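Local coordinates for protein maleylpyruvate isomerase (Ralstonia sp., PDB 2V6K) that catalyses the glutathione-dependent isomerisation of maleylpyruvate to fumarylpyruvate, a step in the bacterial degradation of naphthalene, and works as a homodimer, at residues L17-A20 with L21-G25; L57-A61 with Q62-Q66; A99-G102 with C103-P107; R112-E115 with Y116-K119; C167-V170 with P171-S175. All coordinates share one frame; numbering follows the deposited sequence.

Contacts 2, 3 and 4 surround one glutathione analogue: Q66 takes its gamma-glutamyl amino group, H106 a carboxylate of its dicarboxyethyl arm, and the backbone N of R112 its glycyl carboxylate. Contact 3 also lends D104 to the ligand of the second subunit. Behind this pocket, contact 5 is a buried place where the two domains meet. It meets contact 1 of the thioredoxin-like domain where I19 CG2 lies 3.7 Å from C167 SG, and contact 3 where I105 CG2 comes 3.4 Å from Q172 CD. Contact 4 adjoins contact 3 through P107 O and I113 CG1, 3.4 Å apart, and lies about 31 Å from contact 1, centre to centre.

Contact 1 of 5, residues L17-A20 with L21-G25; sequences LRIA and LNLKG
The flat carboxamide of N22 lies broadside over the carbonyl oxygen of R18, one turn earlier in the helix. That oxygen sits 3.1 Å from N22 CG, almost squarely above it, and makes no hydrogen bond with the amide; its bond is with the backbone N of N22, at 2.9 Å. At the rim of the amide the polar atoms turn to other parts of the chain: OD1 bonds to the hydroxyl of Y28 and ND2 to the carbonyl of A201. The guanidinium of R18 likewise leaves the turn, its nitrogens bonded to the carbonyls of F8, W9 and A205. All this belongs to helix 12-24, the crossover helix between the parallel strands 4-7 and 29-32 in the beta-alpha-beta unit of the thioredoxin-like domain. Two apolar pairs lie along it. In one, L17 CG meets L21 CD1 at 3.9 Å, the two side chains crossing obliquely; L17 packs on I70, I71 and L74 of helix 67-77, and L21 on L74. In the other, I19 and L23 lie side by side and point the same way, with CG2 of I19, trans to the amide nitrogen, 3.8 Å from L23 CD1. K24 N still bonds to A20 O at 3.1 Å. G25 then takes positive phi, 68°, and its N bonds back to N22 O at 3.0 Å, closing the helix in a Schellman motif.

Contact 2 of 5, residues L57-A61 with Q62-Q66; sequences LDTGA and QVLIQ. With TGG (gamma-glutamyl-S-(1,2-dicarboxyethyl)cysteinylglycine), chain C.
T59 OG1 is gripped twice across the tip of the turn, accepting from Q62 N and from A61 N, each at 3.2 Å. The second of these bonds makes an ST turn. With chi1 at 63° the hydroxyl is tucked between the backbone N and the carbonyl carbon of T59, which leaves it facing the amides that follow. One residue earlier, D58 OD1 takes G60 N at 2.8 Å in an Asx turn, the donor standing well above the carboxylate plane. T59 N closes the turn on Q62 O at 2.9 Å, and Q62 folds its own side chain back so that OE1 offers an in-plane lone pair to V63 N. This is the tip of the beta hairpin 56-58/63-65, which supplies the last two strands of the thioredoxin-like sheet. L57 and L64 form its antiparallel hydrogen-bonded pair, with L64 N reaching L57 O at 2.8 Å; D58 and V63 are the non-hydrogen-bonded pair beside it. On the face carrying L57 and L64, T59 CG2 meets L64 CD1 at 3.8 Å, the side chains at about a right angle; W73 of helix 67-77 lies against both and I70 against L64. Past the strand, Q66 at the N-cap position of that helix accepts from the ligand amino nitrogen NN1 through OE1 at 2.7 Å, while its NE2 bonds to Q51 and to D104 of the second subunit.

Contact 3 of 5, residues A99-G102 with C103-P107; sequences AIVG and CDIHP. With TGG (gamma-glutamyl-S-(1,2-dicarboxyethyl)cysteinylglycine), chain F; TGG (gamma-glutamyl-S-(1,2-dicarboxyethyl)cysteinylglycine), chain C.
H106 and D104 hang from the carbonyls of V101 and I100 at the fraying C-terminal end of helix 88-104, in the helical domain, and each reaches a different ligand. H106 NE2 donates to OF2, a carboxylate oxygen of the dicarboxyethyl arm of its own chain's glutathione analogue, at 2.7 Å, and that oxygen lies near the ring plane. The gamma-glutamyl oxygen OE1 comes in at the same ring's edge, 3.3 Å from CE1. D104 works across the dimer: its OD1 takes NN1 of the ligand in the second subunit at 2.9 Å, with a weaker bond to OD2, which also receives Q66 of that subunit. A carboxylate this close would probably favour the charged form of the amino group. The fading helix positions both. V101 O is shared, accepting H106 N at 2.9 Å and, weakly, I105 N, while the bond from D104 N to I100 O is also weak. H106 CG is turned away from N, chi1 166°, carrying the ring off the helix to the ligand. I105 CD1 rests 4.3 Å from both I100 CG2 and V101 CG2, and the ring of P107 leans on G102, its CG 3.1 Å from G102 O.

Contact 4 of 5, residues R112-E115 with Y116-K119; sequences RILE and YLRK. With TGG (gamma-glutamyl-S-(1,2-dicarboxyethyl)cysteinylglycine), chain C.
Y116 bonds through its backbone N to R112 O at 3.1 Å, and its ring swings off the helix to meet W131 of the second subunit edge-to-face. L117 follows, its CD1 4.2 Å from L114 CD2, and the pair packs on W131 of its own chain, with C132 beside L114 and I128 beside L117. R118 lays an extended side chain back along the helix until NH1 meets E115 OE2 at 2.8 Å, on the anti lone pair; the carboxylate and guanidinium planes are 41° apart. Its NE has a second acid, E125. K119 runs beside E115, and a bend at its last torsion, chi4 49°, drops NZ onto E115 OE1 from the syn side at 2.9 Å. One glutamate thus serves two basic partners, three and four residues on, in a salt-bridge network along helix 111-121. The first turn of that helix belongs to the glutathione site: R112 N donates to the glycyl carboxylate oxygen OC3 at 2.9 Å.

Contact 5 of 5, residues C167-V170 with P171-S175; sequences CYLV and PQVES
A proline kink in helix 164-178 defines this contact: P171 has no N-H to give to C167 O, and its ring CD sits where the N-H would have pointed. P171 CD is 3.0 Å from that oxygen and CG 3.3 Å, leaving C167 O buried without a polar partner. V170 CB lies 3.5 Å from P171 CD, tighter than a normal carbon contact, and Q172 N reaches Y168 O by a weak bond of 3.4 Å. Regular spacing returns directly afterwards, with V173 N bonded to L169 O at 2.9 Å and E174 N to V170 O. This helix runs through the middle of the GST C-terminal helical domain, and the kink faces the thioredoxin-like domain: C167 and P171 both pack on I19 of helix 12-24, and P171 also on H15. A different side of the helix carries L169 and V173. There L169 CG, opposite its own backbone N at chi1 -179°, slants across V173 and touches CG2 at 4.1 Å; Y143 of helix 125-149 and V192 of helix 187-196 flank L169, with F140 and I189 against V173. Q172 bends at chi2, 59°, and leads its amide away from the turn to I105 and H106, two residues of the glutathione site, with I136 and F140 alongside. Further on, S175 N bonds to P171 O at 3.0 Å.

Contact 1 of 5, residues L17-A20 with L21-G25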
# COMPACT_ATOMS: atom_id res chain seq x y z
N LEU A 17 13.42 0.29 2.00
CA LEU A 17 13.85 -0.85 2.80
C LEU A 17 15.29 -0.69 3.28
O LEU A 17 15.62 -1.06 4.42
CB LEU A 17 13.64 -2.16 2.04
CG LEU A 17 14.08 -3.45 2.73
CD1 LEU A 17 13.49 -3.57 4.13
CD2 LEU A 17 13.67 -4.64 1.90
N ARG A 18 16.16 -0.14 2.44
CA ARG A 18 17.54 0.10 2.85
C ARG A 18 17.60 1.01 4.07
O ARG A 18 18.41 0.79 4.97
CB ARG A 18 18.39 0.67 1.72
CG ARG A 18 18.70 -0.32 0.61
CD ARG A 18 19.71 0.22 -0.40
NE ARG A 18 19.37 1.52 -0.99
CZ ARG A 18 18.94 1.70 -2.24
NH1 ARG A 18 18.74 0.67 -3.07
NH2 ARG A 18 18.69 2.93 -2.67
N ILE A 19 16.75 2.04 4.11
CA ILE A 19 16.73 2.94 5.27
C ILE A 19 16.38 2.16 6.53
O ILE A 19 17.06 2.29 7.55
CB ILE A 19 15.75 4.12 5.10
CG1 ILE A 19 16.15 5.01 3.92
CG2 ILE A 19 15.70 4.95 6.38
CD1 ILE A 19 15.04 5.96 3.45
N ALA A 20 15.33 1.34 6.46
CA ALA A 20 14.89 0.56 7.62
C ALA A 20 15.98 -0.41 8.09
O ALA A 20 16.26 -0.50 9.29
CB ALA A 20 13.60 -0.19 7.30
N LEU A 21 16.60 -1.12 7.15
CA LEU A 21 17.70 -2.03 7.49
C LEU A 21 18.84 -1.29 8.16
O LEU A 21 19.38 -1.77 9.17
CB LEU A 21 18.20 -2.77 6.25
CG LEU A 21 17.27 -3.85 5.69
CD1 LEU A 21 17.63 -4.15 4.25
CD2 LEU A 21 17.36 -5.12 6.52
N ASN A 22 19.21 -0.13 7.62
CA ASN A 22 20.31 0.65 8.19
C ASN A 22 19.98 1.19 9.57
O ASN A 22 20.84 1.19 10.46
CB ASN A 22 20.72 1.80 7.26
CG ASN A 22 21.31 1.32 5.96
OD1 ASN A 22 21.55 0.13 5.76
ND2 ASN A 22 21.55 2.26 5.05
N LEU A 23 18.75 1.64 9.77
CA LEU A 23 18.35 2.13 11.09
C LEU A 23 18.44 1.02 12.13
O LEU A 23 18.82 1.28 13.28
CB LEU A 23 16.94 2.72 11.05
CG LEU A 23 16.81 4.10 10.41
CD1 LEU A 23 15.36 4.43 10.13
CD2 LEU A 23 17.43 5.18 11.30
N LYS A 24 18.13 -0.20 11.73
CA LYS A 24 18.22 -1.36 12.63
C LYS A 24 19.64 -1.88 12.79
O LYS A 24 19.91 -2.69 13.67
CB LYS A 24 17.31 -2.49 12.14
CG LYS A 24 15.81 -2.18 12.15
CD LYS A 24 15.30 -1.87 13.56
CE LYS A 24 13.78 -1.88 13.58
NZ LYS A 24 13.24 -1.63 14.95
N GLY A 25 20.56 -1.43 11.93
CA GLY A 25 21.95 -1.90 11.96
C GLY A 25 22.08 -3.36 11.54
O GLY A 25 23.02 -4.05 11.95

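Contact 2 of 5, residues L57-A61 with Q62-Q66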
# COMPACT_ATOMS: atom_id res chain seq x y z
N LEU A 57 13.93 -9.85 0.05
CA LEU A 57 14.93 -10.06 1.08
C LEU A 57 15.01 -11.54 1.41
O LEU A 57 14.07 -12.12 1.96
CB LEU A 57 14.57 -9.24 2.33
CG LEU A 57 15.58 -9.26 3.48
CD1 LEU A 57 16.90 -8.62 3.08
CD2 LEU A 57 15.00 -8.55 4.70
N ASP A 58 16.14 -12.15 1.06
CA ASP A 58 16.40 -13.54 1.42
C ASP A 58 17.00 -13.52 2.82
O ASP A 58 18.09 -12.99 3.02
CB ASP A 58 17.35 -14.18 0.40
CG ASP A 58 17.65 -15.64 0.70
OD1 ASP A 58 17.21 -16.16 1.75
OD2 ASP A 58 18.33 -16.28 -0.12
N THR A 59 16.28 -14.09 3.78
CA THR A 59 16.74 -14.11 5.17
C THR A 59 17.80 -15.18 5.41
O THR A 59 18.46 -15.19 6.45
CB THR A 59 15.58 -14.35 6.15
OG1 THR A 59 15.01 -15.64 5.91
CG2 THR A 59 14.51 -13.28 6.00
N GLY A 60 17.97 -16.07 4.43
CA GLY A 60 18.83 -17.24 4.58
C GLY A 60 17.98 -18.48 4.77
O GLY A 60 18.45 -19.60 4.55
N ALA A 61 16.74 -18.27 5.19
CA ALA A 61 15.77 -19.35 5.38
C ALA A 61 14.64 -19.28 4.34
O ALA A 61 14.15 -20.31 3.89
CB ALA A 61 15.20 -19.32 6.80
N GLN A 62 14.24 -18.06 3.98
CA GLN A 62 13.22 -17.86 2.94
C GLN A 62 13.33 -16.47 2.32
O GLN A 62 14.01 -15.59 2.86
CB GLN A 62 11.82 -18.11 3.51
CG GLN A 62 10.67 -18.13 2.48
CD GLN A 62 10.89 -19.09 1.32
OE1 GLN A 62 11.58 -18.77 0.35
NE2 GLN A 62 10.28 -20.27 1.40
N VAL A 63 12.66 -16.28 1.19
CA VAL A 63 12.63 -15.00 0.49
C VAL A 63 11.35 -14.23 0.82
O VAL A 63 10.23 -14.69 0.55
CB VAL A 63 12.76 -15.16 -1.05
CG1 VAL A 63 12.82 -13.80 -1.72
CG2 VAL A 63 14.00 -15.97 -1.40
N LEU A 64 11.54 -13.06 1.42
CA LEU A 64 10.44 -12.18 1.77
C LEU A 64 10.22 -11.16 0.68
O LEU A 64 11.18 -10.65 0.10
CB LEU A 64 10.74 -11.44 3.07
CG LEU A 64 11.16 -12.26 4.30
CD1 LEU A 64 11.34 -11.34 5.47
CD2 LEU A 64 10.15 -13.35 4.62
N ILE A 65 8.95 -10.87 0.40
CA ILE A 65 8.60 -9.83 -0.55
C ILE A 65 7.69 -8.80 0.11
O ILE A 65 7.22 -9.01 1.24
CB ILE A 65 7.94 -10.40 -1.84
CG1 ILE A 65 6.56 -11.00 -1.53
CG2 ILE A 65 8.87 -11.42 -2.50
CD1 ILE A 65 5.69 -11.20 -2.77
N GLN A 66 7.46 -7.70 -0.60
CA GLN A 66 6.61 -6.59 -0.16
C GLN A 66 7.25 -5.73 0.92
O GLN A 66 7.19 -6.05 2.12
CB GLN A 66 5.21 -7.06 0.26
CG GLN A 66 4.36 -7.42 -0.94
CD GLN A 66 4.04 -6.22 -1.81
OE1 GLN A 66 3.95 -5.08 -1.33
NE2 GLN A 66 3.87 -6.47 -3.11
OC1 TGG C . 6.67 -2.12 -1.70
CO1 TGG C . 6.77 -3.15 -2.40
OT1 TGG C . 7.69 -3.99 -2.27
CA1 TGG C . 5.72 -3.38 -3.44
NN1 TGG C . 4.42 -2.93 -2.95
CB1 TGG C . 6.03 -2.60 -4.71
CG1 TGG C . 7.32 -3.10 -5.36
CD1 TGG C . 7.55 -2.58 -6.78
OE1 TGG C . 6.71 -1.53 -7.19
NN2 TGG C . 8.93 -2.25 -6.96
CA2 TGG C . 9.40 -1.42 -8.03
CO2 TGG C . 9.52 -2.40 -9.20
OC2 TGG C . 10.53 -3.37 -9.04
NN3 TGG C . 9.48 -1.80 -10.50
CA3 TGG C . 9.81 -2.59 -11.67
CO3 TGG C . 8.79 -2.36 -12.74
OC3 TGG C . 7.84 -1.57 -12.52
OT3 TGG C . 8.96 -2.97 -13.82
CB2 TGG C . 10.67 -0.82 -7.47
SG2 TGG C . 11.70 0.02 -8.61
CD2 TGG C . 10.93 1.50 -9.15
CE2 TGG C . 10.93 2.53 -8.04
OE2 TGG C . 11.69 3.52 -8.11
OF2 TGG C . 10.17 2.35 -7.06
CF2 TGG C . 11.75 1.93 -10.37
CH2 TGG C . 11.16 3.09 -11.14
OI2 TGG C . 9.97 3.41 -10.94
OJ2 TGG C . 11.90 3.69 -11.95

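Contact 3 of 5, residues A99-G102 with C103-P107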
# COMPACT_ATOMS: atom_id res chain seq x y z
N ALA A 99 1.32 4.67 4.54
CA ALA A 99 0.43 4.14 3.52
C ALA A 99 0.02 5.19 2.48
O ALA A 99 -0.24 4.84 1.34
CB ALA A 99 -0.80 3.51 4.17
N ILE A 100 -0.04 6.47 2.86
CA ILE A 100 -0.26 7.52 1.86
C ILE A 100 0.78 7.36 0.76
O ILE A 100 0.46 7.36 -0.43
CB ILE A 100 -0.18 8.93 2.47
CG1 ILE A 100 -1.39 9.18 3.37
CG2 ILE A 100 -0.08 10.01 1.37
CD1 ILE A 100 -1.30 10.46 4.18
N VAL A 101 2.04 7.20 1.15
CA VAL A 101 3.12 7.03 0.19
C VAL A 101 3.08 5.65 -0.45
O VAL A 101 3.11 5.52 -1.69
CB VAL A 101 4.50 7.24 0.85
CG1 VAL A 101 5.62 6.90 -0.11
CG2 VAL A 101 4.65 8.67 1.34
N GLY A 102 3.00 4.62 0.38
CA GLY A 102 3.17 3.25 -0.09
C GLY A 102 2.03 2.74 -0.94
O GLY A 102 2.24 1.87 -1.79
N CYS A 103 0.82 3.24 -0.69
CA CYS A 103 -0.35 2.86 -1.48
C CYS A 103 -0.69 3.90 -2.53
O CYS A 103 -0.98 3.55 -3.67
CB CYS A 103 -1.58 2.68 -0.59
SG CYS A 103 -1.45 1.42 0.69
N ASP A 104 -0.68 5.16 -2.14
CA ASP A 104 -1.38 6.17 -2.94
C ASP A 104 -0.48 7.10 -3.74
O ASP A 104 -0.98 7.97 -4.45
CB ASP A 104 -2.33 6.98 -2.06
CG ASP A 104 -3.32 6.11 -1.31
OD1 ASP A 104 -3.62 4.98 -1.75
OD2 ASP A 104 -3.79 6.58 -0.26
N ILE A 105 0.84 6.94 -3.62
CA ILE A 105 1.77 7.68 -4.47
C ILE A 105 2.69 6.74 -5.23
O ILE A 105 2.62 6.64 -6.46
CB ILE A 105 2.63 8.70 -3.69
CG1 ILE A 105 1.77 9.63 -2.82
CG2 ILE A 105 3.44 9.53 -4.69
CD1 ILE A 105 2.60 10.55 -1.94
N HIS A 106 3.55 6.03 -4.50
CA HIS A 106 4.60 5.25 -5.14
C HIS A 106 4.11 4.31 -6.27
O HIS A 106 4.70 4.30 -7.35
CB HIS A 106 5.43 4.44 -4.13
CG HIS A 106 6.25 3.41 -4.81
ND1 HIS A 106 5.78 2.14 -5.07
CD2 HIS A 106 7.45 3.51 -5.44
CE1 HIS A 106 6.68 1.48 -5.79
NE2 HIS A 106 7.70 2.29 -6.02
N PRO A 107 3.08 3.49 -6.01
CA PRO A 107 2.72 2.51 -7.04
C PRO A 107 2.24 3.13 -8.34
O PRO A 107 2.38 2.51 -9.40
CB PRO A 107 1.59 1.70 -6.38
CG PRO A 107 1.85 1.87 -4.90
CD PRO A 107 2.28 3.30 -4.78
OC1 TGG F . -6.71 2.16 1.56
CO1 TGG F . -6.87 3.39 1.68
OT1 TGG F . -7.65 3.90 2.51
CA1 TGG F . -6.07 4.31 0.79
NN1 TGG F . -4.74 3.75 0.61
CB1 TGG F . -6.73 4.44 -0.58
CG1 TGG F . -8.09 5.14 -0.46
CD1 TGG F . -8.68 5.57 -1.80
OE1 TGG F . -8.03 5.05 -2.93
NN2 TGG F . -10.09 5.30 -1.81
CA2 TGG F . -10.88 5.27 -3.02
CO2 TGG F . -11.16 6.73 -3.28
OC2 TGG F . -12.05 7.32 -2.35
NN3 TGG F . -11.46 7.06 -4.65
CA3 TGG F . -12.03 8.34 -4.99
CO3 TGG F . -11.30 8.90 -6.18
OC3 TGG F . -10.40 8.22 -6.72
OT3 TGG F . -11.64 10.04 -6.56
CB2 TGG F . -12.04 4.36 -2.66
SG2 TGG F . -13.36 4.27 -3.79
CD2 TGG F . -12.85 3.50 -5.29
CE2 TGG F . -12.68 2.01 -5.09
OE2 TGG F . -13.50 1.20 -5.58
OF2 TGG F . -11.71 1.60 -4.42
CF2 TGG F . -13.97 3.83 -6.28
CH2 TGG F . -13.67 3.42 -7.70
OI2 TGG F . -12.50 3.16 -8.04
OJ2 TGG F . -14.63 3.37 -8.51
OC1 TGG C . 6.67 -2.12 -1.70
CO1 TGG C . 6.77 -3.15 -2.40
OT1 TGG C . 7.69 -3.99 -2.27
CA1 TGG C . 5.72 -3.38 -3.44
NN1 TGG C . 4.42 -2.93 -2.95
CB1 TGG C . 6.03 -2.60 -4.71
CG1 TGG C . 7.32 -3.10 -5.36
CD1 TGG C . 7.55 -2.58 -6.78
OE1 TGG C . 6.71 -1.53 -7.19
NN2 TGG C . 8.93 -2.25 -6.96
CA2 TGG C . 9.40 -1.42 -8.03
CO2 TGG C . 9.52 -2.40 -9.20
OC2 TGG C . 10.53 -3.37 -9.04
NN3 TGG C . 9.48 -1.80 -10.50
CA3 TGG C . 9.81 -2.59 -11.67
CO3 TGG C . 8.79 -2.36 -12.74
OC3 TGG C . 7.84 -1.57 -12.52
OT3 TGG C . 8.96 -2.97 -13.82
CB2 TGG C . 10.67 -0.82 -7.47
SG2 TGG C . 11.70 0.02 -8.61
CD2 TGG C . 10.93 1.50 -9.15
CE2 TGG C . 10.93 2.53 -8.04
OE2 TGG C . 11.69 3.52 -8.11
OF2 TGG C . 10.17 2.35 -7.06
CF2 TGG C . 11.75 1.93 -10.37
CH2 TGG C . 11.16 3.09 -11.14
OI2 TGG C . 9.97 3.41 -10.94
OJ2 TGG C . 11.90 3.69 -11.95

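Contact 4 of 5, residues R112-E115 with Y116-K119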
# COMPACT_ATOMS: atom_id res chain seq x y z
N ARG A 112 6.68 0.25 -14.42
CA ARG A 112 5.76 -0.50 -15.30
C ARG A 112 4.56 0.34 -15.71
O ARG A 112 4.02 0.17 -16.81
CB ARG A 112 5.30 -1.80 -14.62
CG ARG A 112 4.50 -1.56 -13.35
CD ARG A 112 4.20 -2.81 -12.54
NE ARG A 112 3.27 -2.43 -11.49
CZ ARG A 112 2.30 -3.19 -10.99
NH1 ARG A 112 2.16 -4.46 -11.37
NH2 ARG A 112 1.48 -2.66 -10.09
N ILE A 113 4.12 1.22 -14.82
CA ILE A 113 2.97 2.07 -15.10
C ILE A 113 3.36 3.10 -16.15
O ILE A 113 2.64 3.31 -17.13
CB ILE A 113 2.47 2.78 -13.82
CG1 ILE A 113 2.25 1.78 -12.67
CG2 ILE A 113 1.21 3.60 -14.13
CD1 ILE A 113 1.24 0.68 -12.94
N LEU A 114 4.51 3.74 -15.95
CA LEU A 114 4.98 4.74 -16.91
C LEU A 114 5.23 4.12 -18.28
O LEU A 114 4.93 4.74 -19.30
CB LEU A 114 6.23 5.44 -16.37
CG LEU A 114 6.10 6.03 -14.96
CD1 LEU A 114 7.35 6.83 -14.61
CD2 LEU A 114 4.86 6.89 -14.80
N GLU A 115 5.75 2.90 -18.30
CA GLU A 115 5.93 2.17 -19.55
C GLU A 115 4.61 1.95 -20.28
O GLU A 115 4.54 2.10 -21.51
CB GLU A 115 6.64 0.85 -19.31
CG GLU A 115 8.13 1.04 -19.13
CD GLU A 115 8.78 1.57 -20.39
OE1 GLU A 115 8.90 0.79 -21.36
OE2 GLU A 115 9.14 2.76 -20.43
N TYR A 116 3.57 1.61 -19.53
CA TYR A 116 2.24 1.43 -20.12
C TYR A 116 1.71 2.75 -20.68
O TYR A 116 1.18 2.80 -21.80
CB TYR A 116 1.29 0.85 -19.07
CG TYR A 116 0.01 0.27 -19.62
CD1 TYR A 116 -0.18 -1.11 -19.67
CD2 TYR A 116 -1.02 1.10 -20.07
CE1 TYR A 116 -1.37 -1.65 -20.16
CE2 TYR A 116 -2.21 0.57 -20.56
CZ TYR A 116 -2.37 -0.80 -20.60
OH TYR A 116 -3.55 -1.34 -21.07
N LEU A 117 1.89 3.84 -19.94
CA LEU A 117 1.50 5.16 -20.46
C LEU A 117 2.21 5.49 -21.77
O LEU A 117 1.59 5.99 -22.70
CB LEU A 117 1.77 6.25 -19.42
CG LEU A 117 1.00 6.16 -18.10
CD1 LEU A 117 1.45 7.26 -17.18
CD2 LEU A 117 -0.50 6.23 -18.34
N ARG A 118 3.51 5.20 -21.83
CA ARG A 118 4.28 5.46 -23.05
C ARG A 118 3.82 4.60 -24.22
O ARG A 118 3.58 5.10 -25.31
CB ARG A 118 5.77 5.21 -22.79
CG ARG A 118 6.41 6.18 -21.82
CD ARG A 118 7.89 5.88 -21.61
NE ARG A 118 8.45 6.78 -20.61
CZ ARG A 118 8.85 6.43 -19.39
NH1 ARG A 118 8.77 5.16 -18.99
NH2 ARG A 118 9.33 7.35 -18.56
N LYS A 119 3.70 3.30 -23.98
CA LYS A 119 3.52 2.34 -25.08
C LYS A 119 2.08 2.15 -25.49
O LYS A 119 1.81 1.83 -26.65
CB LYS A 119 4.20 1.02 -24.72
CG LYS A 119 5.71 1.18 -24.63
CD LYS A 119 6.46 -0.09 -24.30
CE LYS A 119 7.93 0.06 -24.68
NZ LYS A 119 8.54 1.33 -24.16
OC1 TGG C . 6.67 -2.12 -1.70
CO1 TGG C . 6.77 -3.15 -2.40
OT1 TGG C . 7.69 -3.99 -2.27
CA1 TGG C . 5.72 -3.38 -3.44
NN1 TGG C . 4.42 -2.93 -2.95
CB1 TGG C . 6.03 -2.60 -4.71
CG1 TGG C . 7.32 -3.10 -5.36
CD1 TGG C . 7.55 -2.58 -6.78
OE1 TGG C . 6.71 -1.53 -7.19
NN2 TGG C . 8.93 -2.25 -6.96
CA2 TGG C . 9.40 -1.42 -8.03
CO2 TGG C . 9.52 -2.40 -9.20
OC2 TGG C . 10.53 -3.37 -9.04
NN3 TGG C . 9.48 -1.80 -10.50
CA3 TGG C . 9.81 -2.59 -11.67
CO3 TGG C . 8.79 -2.36 -12.74
OC3 TGG C . 7.84 -1.57 -12.52
OT3 TGG C . 8.96 -2.97 -13.82
CB2 TGG C . 10.67 -0.82 -7.47
SG2 TGG C . 11.70 0.02 -8.61
CD2 TGG C . 10.93 1.50 -9.15
CE2 TGG C . 10.93 2.53 -8.04
OE2 TGG C . 11.69 3.52 -8.11
OF2 TGG C . 10.17 2.35 -7.06
CF2 TGG C . 11.75 1.93 -10.37
CH2 TGG C . 11.16 3.09 -11.14
OI2 TGG C . 9.97 3.41 -10.94
OJ2 TGG C . 11.90 3.69 -11.95

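Contact 5 of 5, residues C167-V170 with P171-S175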
# COMPACT_ATOMS: atom_id res chain seq x y z
N CYS A 167 10.96 6.36 6.49
CA CYS A 167 11.51 5.40 5.53
C CYS A 167 10.76 5.46 4.21
O CYS A 167 11.37 5.27 3.16
CB CYS A 167 11.47 3.98 6.07
SG CYS A 167 12.45 3.70 7.54
N TYR A 168 9.46 5.72 4.27
CA TYR A 168 8.65 5.87 3.06
C TYR A 168 8.78 7.27 2.46
O TYR A 168 8.83 7.43 1.24
CB TYR A 168 7.18 5.61 3.35
CG TYR A 168 6.75 4.18 3.57
CD1 TYR A 168 5.85 3.56 2.69
CD2 TYR A 168 7.17 3.45 4.69
CE1 TYR A 168 5.41 2.27 2.90
CE2 TYR A 168 6.72 2.15 4.91
CZ TYR A 168 5.83 1.57 4.01
OH TYR A 168 5.35 0.30 4.23
N LEU A 169 8.79 8.30 3.31
CA LEU A 169 8.77 9.67 2.82
C LEU A 169 10.02 10.06 2.05
O LEU A 169 9.94 10.65 0.97
CB LEU A 169 8.53 10.66 3.97
CG LEU A 169 8.48 12.13 3.54
CD1 LEU A 169 7.23 12.41 2.71
CD2 LEU A 169 8.54 13.04 4.77
N VAL A 170 11.19 9.73 2.60
CA VAL A 170 12.44 10.18 2.01
C VAL A 170 12.62 9.72 0.54
O VAL A 170 12.91 10.54 -0.32
CB VAL A 170 13.65 9.86 2.93
CG1 VAL A 170 14.97 9.99 2.20
CG2 VAL A 170 13.61 10.79 4.14
N PRO A 171 12.43 8.42 0.25
CA PRO A 171 12.51 8.01 -1.15
C PRO A 171 11.46 8.68 -2.04
O PRO A 171 11.72 8.94 -3.21
CB PRO A 171 12.28 6.50 -1.09
CG PRO A 171 12.69 6.12 0.29
CD PRO A 171 12.20 7.26 1.13
N GLN A 172 10.29 8.97 -1.48
CA GLN A 172 9.24 9.62 -2.25
C GLN A 172 9.61 11.06 -2.62
O GLN A 172 9.28 11.54 -3.71
CB GLN A 172 7.90 9.57 -1.52
CG GLN A 172 6.73 9.98 -2.39
CD GLN A 172 6.60 9.11 -3.62
OE1 GLN A 172 6.20 7.95 -3.54
NE2 GLN A 172 6.95 9.67 -4.79
N VAL A 173 10.31 11.75 -1.72
CA VAL A 173 10.79 13.10 -2.00
C VAL A 173 11.86 13.04 -3.10
O VAL A 173 11.89 13.90 -3.98
CB VAL A 173 11.33 13.79 -0.73
CG1 VAL A 173 11.90 15.16 -1.07
CG2 VAL A 173 10.23 13.94 0.30
N GLU A 174 12.71 12.02 -3.06
CA GLU A 174 13.72 11.84 -4.09
C GLU A 174 13.07 11.65 -5.46
O GLU A 174 13.51 12.24 -6.45
CB GLU A 174 14.66 10.68 -3.71
CG GLU A 174 15.63 10.24 -4.81
CD GLU A 174 16.66 11.30 -5.18
OE1 GLU A 174 16.95 12.19 -4.35
OE2 GLU A 174 17.20 11.21 -6.30
N SER A 175 12.00 10.85 -5.52
CA SER A 175 11.26 10.66 -6.76
C SER A 175 10.62 11.97 -7.23
O SER A 175 10.66 12.29 -8.43
CB SER A 175 10.19 9.57 -6.59
OG SER A 175 9.47 9.37 -7.81